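Long-range contact in Lmo2812 protein (Listeria monocytogenes EGD-e, PDB 5ZQA), which is a penicillin-binding protein that probably acts as a D-alanyl-D-alanine carboxypeptidase, trimming peptidoglycan stem peptides in the bacterial cell wall: residues A[108-121]-A[195-209]. Residues are numbered along the deposited sequence; the frame is centred on the assembly and turned at random.
Sequences TWSVRDLYSAMLTM and TTSKPTVTTDKGAKL
Asp113, on helix 111-120, reaches the turn after strand 200-202 with both carboxylate oxygens, one per amide: OD1 accepts from Asp204 N (2.8 Å) and OD2 from Lys205 N (3.0 Å), each through its syn lone pair. The N-cap Ser110 OG satisfies its own amide. Within the turn, Thr203 forms an ST motif: OG1 accepts from Gly206 N and donates to Ala207 O. Glycine suits position 206, where at phi 136° a CB would jam against the preceding carbonyl oxygen. The long chain of Lys205 passes over one face of Trp109, CE 3.6 Å from the six-membered ring centroid (CH-pi), and, bent at chi3 (-77°) and chi4 (-59°), brings NZ to Thr108 O (2.7 Å). Trp109 NE1 is bonded to Lys106 O. The turn joins strands 200-202 and 208-210 into an antiparallel hairpin that packs against the helix in this S11-family protein. Thr195 is a knob among Tyr115, Ser116, Leu119 and Thr120. One water joins its OG1 to Arg112 NH1 and Ser116 OG; a second joins it to Tyr115 OH. Thr120 OG1 donates to Ser116 O; a third water has OG1, Thr195 O and Lys198 O within hydrogen-bonding distance, three acceptors for two protons. Leu209 CD1 fits 3.6 Å from small Ala117 CB.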
loop_
_atom_site.group_PDB
_atom_site.type_symbol
_atom_site.label_atom_id
_atom_site.label_comp_id
_atom_site.label_asym_id
_atom_site.label_seq_id
_atom_site.Cartn_x
_atom_site.Cartn_y
_atom_site.Cartn_z
ATOM N N THR A 108 -15.484 -12.721 12.016
ATOM C CA THR A 108 -14.285 -13.075 12.776
ATOM C C THR A 108 -13.232 -13.767 11.915
ATOM O O THR A 108 -13.517 -14.779 11.288
ATOM C CB THR A 108 -14.668 -13.980 13.957
ATOM O OG1 THR A 108 -15.648 -13.311 14.756
ATOM C CG2 THR A 108 -13.448 -14.323 14.823
ATOM N N TRP A 109 -12.022 -13.212 11.900
ATOM C CA TRP A 109 -10.933 -13.674 11.029
ATOM C C TRP A 109 -9.616 -13.706 11.768
ATOM O O TRP A 109 -9.409 -12.933 12.698
ATOM C CB TRP A 109 -10.764 -12.748 9.819
ATOM C CG TRP A 109 -11.953 -12.702 8.920
ATOM C CD1 TRP A 109 -13.112 -12.007 9.122
ATOM C CD2 TRP A 109 -12.103 -13.384 7.674
ATOM N NE1 TRP A 109 -13.979 -12.219 8.075
ATOM C CE2 TRP A 109 -13.386 -13.068 7.175
ATOM C CE3 TRP A 109 -11.284 -14.244 6.931
ATOM C CZ2 TRP A 109 -13.858 -13.562 5.963
ATOM C CZ3 TRP A 109 -11.756 -14.735 5.734
ATOM C CH2 TRP A 109 -13.034 -14.392 5.259
ATOM N N SER A 110 -8.705 -14.560 11.312
ATOM C CA SER A 110 -7.353 -14.564 11.850
ATOM C C SER A 110 -6.598 -13.319 11.405
ATOM O O SER A 110 -6.903 -12.725 10.370
ATOM C CB SER A 110 -6.588 -15.813 11.407
ATOM O OG SER A 110 -6.316 -15.769 10.019
ATOM N N VAL A 111 -5.623 -12.914 12.211
ATOM C CA VAL A 111 -4.735 -11.814 11.854
ATOM C C VAL A 111 -4.088 -12.050 10.490
ATOM O O VAL A 111 -3.987 -11.124 9.676
ATOM C CB VAL A 111 -3.657 -11.613 12.946
ATOM C CG1 VAL A 111 -2.523 -10.735 12.451
ATOM C CG2 VAL A 111 -4.313 -11.040 14.215
ATOM N N ARG A 112 -3.685 -13.290 10.219
ATOM C CA ARG A 112 -3.161 -13.647 8.906
ATOM C C ARG A 112 -4.139 -13.277 7.792
ATOM O O ARG A 112 -3.774 -12.611 6.817
ATOM C CB ARG A 112 -2.848 -15.144 8.850
ATOM C CG ARG A 112 -2.612 -15.707 7.454
ATOM C CD ARG A 112 -1.428 -15.069 6.751
ATOM N NE ARG A 112 -0.172 -15.391 7.424
ATOM C CZ ARG A 112 1.004 -14.855 7.120
ATOM N NH1 ARG A 112 1.105 -13.952 6.144
ATOM N NH2 ARG A 112 2.077 -15.219 7.812
ATOM N N ASP A 113 -5.395 -13.687 7.954
ATOM C CA ASP A 113 -6.375 -13.458 6.898
ATOM C C ASP A 113 -6.725 -11.974 6.775
ATOM O O ASP A 113 -6.972 -11.487 5.676
ATOM C CB ASP A 113 -7.644 -14.270 7.145
ATOM C CG ASP A 113 -7.477 -15.741 6.803
ATOM O OD1 ASP A 113 -6.450 -16.124 6.200
ATOM O OD2 ASP A 113 -8.404 -16.514 7.113
ATOM N N LEU A 114 -6.733 -11.253 7.897
ATOM C CA LEU A 114 -7.000 -9.816 7.868
ATOM C C LEU A 114 -5.883 -9.076 7.139
ATOM O O LEU A 114 -6.141 -8.191 6.322
ATOM C CB LEU A 114 -7.153 -9.278 9.284
ATOM C CG LEU A 114 -8.386 -9.792 10.031
ATOM C CD1 LEU A 114 -8.278 -9.403 11.492
ATOM C CD2 LEU A 114 -9.655 -9.219 9.421
ATOM N N TYR A 115 -4.646 -9.446 7.452
ATOM C CA TYR A 115 -3.472 -8.917 6.757
ATOM C C TYR A 115 -3.541 -9.206 5.252
ATOM O O TYR A 115 -3.329 -8.303 4.433
ATOM C CB TYR A 115 -2.219 -9.511 7.414
ATOM C CG TYR A 115 -0.914 -9.355 6.673
ATOM C CD1 TYR A 115 -0.457 -10.362 5.834
ATOM C CD2 TYR A 115 -0.106 -8.246 6.874
ATOM C CE1 TYR A 115 0.744 -10.252 5.163
ATOM C CE2 TYR A 115 1.105 -8.128 6.216
ATOM C CZ TYR A 115 1.523 -9.136 5.362
ATOM O OH TYR A 115 2.726 -9.034 4.699
ATOM N N SER A 116 -3.879 -10.440 4.878
ATOM C CA SER A 116 -4.023 -10.760 3.459
ATOM C C SER A 116 -5.119 -9.926 2.803
ATOM O O SER A 116 -4.920 -9.412 1.708
ATOM C CB SER A 116 -4.331 -12.244 3.259
ATOM O OG SER A 116 -3.278 -13.044 3.767
ATOM N N ALA A 117 -6.271 -9.807 3.461
ATOM C CA ALA A 117 -7.395 -9.053 2.897
ATOM C C ALA A 117 -7.047 -7.577 2.719
ATOM O O ALA A 117 -7.361 -6.969 1.693
ATOM C CB ALA A 117 -8.639 -9.210 3.778
ATOM N N MET A 118 -6.384 -7.006 3.715
ATOM C CA MET A 118 -5.933 -5.625 3.622
ATOM C C MET A 118 -5.039 -5.403 2.401
ATOM O O MET A 118 -5.255 -4.465 1.631
ATOM C CB MET A 118 -5.213 -5.247 4.918
ATOM C CG MET A 118 -4.577 -3.892 4.906
ATOM S SD MET A 118 -3.840 -3.511 6.502
ATOM C CE MET A 118 -2.334 -4.481 6.416
ATOM N N LEU A 119 -4.048 -6.267 2.200
ATOM C CA LEU A 119 -3.070 -6.036 1.137
ATOM C C LEU A 119 -3.579 -6.431 -0.248
ATOM O O LEU A 119 -3.238 -5.776 -1.241
ATOM C CB LEU A 119 -1.772 -6.786 1.438
ATOM C CG LEU A 119 -0.909 -6.207 2.562
ATOM C CD1 LEU A 119 0.344 -7.058 2.697
ATOM C CD2 LEU A 119 -0.556 -4.753 2.290
ATOM N N THR A 120 -4.404 -7.476 -0.307
ATOM C CA THR A 120 -4.816 -8.072 -1.581
ATOM C C THR A 120 -6.038 -7.374 -2.180
ATOM O O THR A 120 -5.995 -6.888 -3.321
ATOM C CB THR A 120 -5.110 -9.581 -1.397
ATOM O OG1 THR A 120 -3.923 -10.238 -0.940
ATOM C CG2 THR A 120 -5.542 -10.225 -2.695
ATOM N N MET A 121 -7.122 -7.294 -1.413
ATOM C CA MET A 121 -8.359 -6.689 -1.918
ATOM C C MET A 121 -8.622 -5.293 -1.370
ATOM O O MET A 121 -9.648 -4.688 -1.684
ATOM C CB MET A 121 -9.567 -7.590 -1.607
ATOM C CG MET A 121 -9.887 -7.738 -0.116
ATOM S SD MET A 121 -11.490 -8.496 0.189
ATOM C CE MET A 121 -12.590 -7.144 -0.237
ATOM N N THR A 195 3.029 -12.115 -0.227
ATOM C CA THR A 195 1.591 -11.890 -0.282
ATOM C C THR A 195 1.219 -11.006 -1.475
ATOM O O THR A 195 0.294 -11.327 -2.219
ATOM C CB THR A 195 1.060 -11.257 1.035
ATOM O OG1 THR A 195 1.295 -12.156 2.126
ATOM C CG2 THR A 195 -0.431 -10.976 0.953
ATOM N N THR A 196 1.966 -9.920 -1.682
ATOM C CA THR A 196 1.584 -8.951 -2.711
ATOM C C THR A 196 1.837 -9.455 -4.127
ATOM O O THR A 196 1.326 -8.874 -5.083
ATOM C CB THR A 196 2.305 -7.585 -2.516
ATOM O OG1 THR A 196 3.726 -7.756 -2.617
ATOM C CG2 THR A 196 1.958 -6.985 -1.145
ATOM N N SER A 197 2.585 -10.544 -4.274
ATOM C CA SER A 197 2.824 -11.095 -5.607
ATOM C C SER A 197 1.734 -12.062 -6.046
ATOM O O SER A 197 1.752 -12.525 -7.189
ATOM C CB SER A 197 4.173 -11.810 -5.667
ATOM O OG SER A 197 4.157 -12.943 -4.817
ATOM N N LYS A 198 0.791 -12.372 -5.158
ATOM C CA LYS A 198 -0.241 -13.359 -5.474
ATOM C C LYS A 198 -1.491 -12.736 -6.116
ATOM O O LYS A 198 -2.143 -11.874 -5.520
ATOM C CB LYS A 198 -0.645 -14.116 -4.206
ATOM C CG LYS A 198 0.432 -15.027 -3.632
ATOM C CD LYS A 198 -0.107 -15.757 -2.404
ATOM C CE LYS A 198 0.898 -16.755 -1.856
ATOM N NZ LYS A 198 0.391 -17.409 -0.619
ATOM N N PRO A 199 -1.851 -13.184 -7.332
ATOM C CA PRO A 199 -3.081 -12.679 -7.955
ATOM C C PRO A 199 -4.350 -13.054 -7.188
ATOM O O PRO A 199 -5.341 -12.321 -7.247
ATOM C CB PRO A 199 -3.079 -13.352 -9.330
ATOM C CG PRO A 199 -1.642 -13.651 -9.598
ATOM C CD PRO A 199 -1.056 -14.004 -8.260
ATOM N N THR A 200 -4.315 -14.199 -6.514
ATOM C CA THR A 200 -5.411 -14.646 -5.664
ATOM C C THR A 200 -4.809 -15.198 -4.375
ATOM O O THR A 200 -3.779 -15.871 -4.410
ATOM C CB THR A 200 -6.269 -15.739 -6.338
ATOM O OG1 THR A 200 -6.802 -15.252 -7.578
ATOM C CG2 THR A 200 -7.411 -16.140 -5.433
ATOM N N VAL A 201 -5.439 -14.901 -3.242
ATOM C CA VAL A 201 -5.024 -15.472 -1.969
ATOM C C VAL A 201 -6.161 -16.309 -1.391
ATOM O O VAL A 201 -7.294 -15.839 -1.259
ATOM C CB VAL A 201 -4.610 -14.387 -0.952
ATOM C CG1 VAL A 201 -4.250 -15.026 0.384
ATOM C CG2 VAL A 201 -3.449 -13.570 -1.496
ATOM N N THR A 202 -5.866 -17.561 -1.067
ATOM C CA THR A 202 -6.851 -18.400 -0.399
ATOM C C THR A 202 -6.644 -18.242 1.090
ATOM O O THR A 202 -5.597 -18.611 1.622
ATOM C CB THR A 202 -6.726 -19.876 -0.801
ATOM O OG1 THR A 202 -6.933 -19.995 -2.215
ATOM C CG2 THR A 202 -7.760 -20.716 -0.060
ATOM N N THR A 203 -7.626 -17.648 1.754
ATOM C CA THR A 203 -7.507 -17.403 3.179
ATOM C C THR A 203 -7.530 -18.714 3.941
ATOM O O THR A 203 -7.972 -19.758 3.423
ATOM C CB THR A 203 -8.635 -16.506 3.692
ATOM O OG1 THR A 203 -9.894 -17.154 3.471
ATOM C CG2 THR A 203 -8.617 -15.158 2.982
ATOM N N ASP A 204 -7.045 -18.659 5.172
ATOM C CA ASP A 204 -7.091 -19.832 6.025
ATOM C C ASP A 204 -8.536 -20.208 6.348
ATOM O O ASP A 204 -8.839 -21.383 6.545
ATOM C CB ASP A 204 -6.278 -19.600 7.297
ATOM C CG ASP A 204 -4.778 -19.545 7.022
ATOM O OD1 ASP A 204 -4.367 -19.891 5.891
ATOM O OD2 ASP A 204 -4.007 -19.171 7.928
ATOM N N LYS A 205 -9.436 -19.229 6.386
ATOM C CA LYS A 205 -10.846 -19.538 6.604
ATOM C C LYS A 205 -11.413 -20.304 5.407
ATOM O O LYS A 205 -12.253 -21.194 5.568
ATOM C CB LYS A 205 -11.658 -18.263 6.867
ATOM C CG LYS A 205 -13.061 -18.533 7.413
ATOM C CD LYS A 205 -13.887 -17.265 7.542
ATOM C CE LYS A 205 -13.481 -16.462 8.747
ATOM N NZ LYS A 205 -13.629 -17.215 10.034
ATOM N N GLY A 206 -10.951 -19.966 4.207
ATOM C CA GLY A 206 -11.378 -20.672 3.011
ATOM C C GLY A 206 -11.711 -19.777 1.826
ATOM O O GLY A 206 -11.558 -20.183 0.672
ATOM N N ALA A 207 -12.169 -18.557 2.106
ATOM C CA ALA A 207 -12.549 -17.622 1.051
ATOM C C ALA A 207 -11.347 -17.224 0.209
ATOM O O ALA A 207 -10.250 -17.026 0.738
ATOM C CB ALA A 207 -13.196 -16.386 1.650
ATOM N N LYS A 208 -11.560 -17.096 -1.097
ATOM C CA LYS A 208 -10.501 -16.659 -1.996
ATOM C C LYS A 208 -10.648 -15.176 -2.285
ATOM O O LYS A 208 -11.733 -14.704 -2.634
ATOM C CB LYS A 208 -10.507 -17.483 -3.293
ATOM C CG LYS A 208 -10.262 -18.975 -3.045
ATOM C CD LYS A 208 -9.876 -19.756 -4.309
ATOM C CE LYS A 208 -9.512 -18.836 -5.473
ATOM N NZ LYS A 208 -9.378 -19.552 -6.779
ATOM N N LEU A 209 -9.548 -14.450 -2.118
ATOM C CA LEU A 209 -9.531 -13.009 -2.320
ATOM C C LEU A 209 -8.766 -12.658 -3.589
ATOM O O LEU A 209 -7.738 -13.254 -3.873
ATOM C CB LEU A 209 -8.908 -12.317 -1.110
ATOM C CG LEU A 209 -9.589 -12.676 0.215
ATOM C CD1 LEU A 209 -9.106 -11.790 1.323
ATOM C CD2 LEU A 209 -11.112 -12.606 0.117
HETATM O O HOH W 1 -0.576 -13.384 3.728
HETATM O O HOH W 2 3.463 -11.450 3.523
HETATM O O HOH W 3 -2.074 -10.434 -3.302
#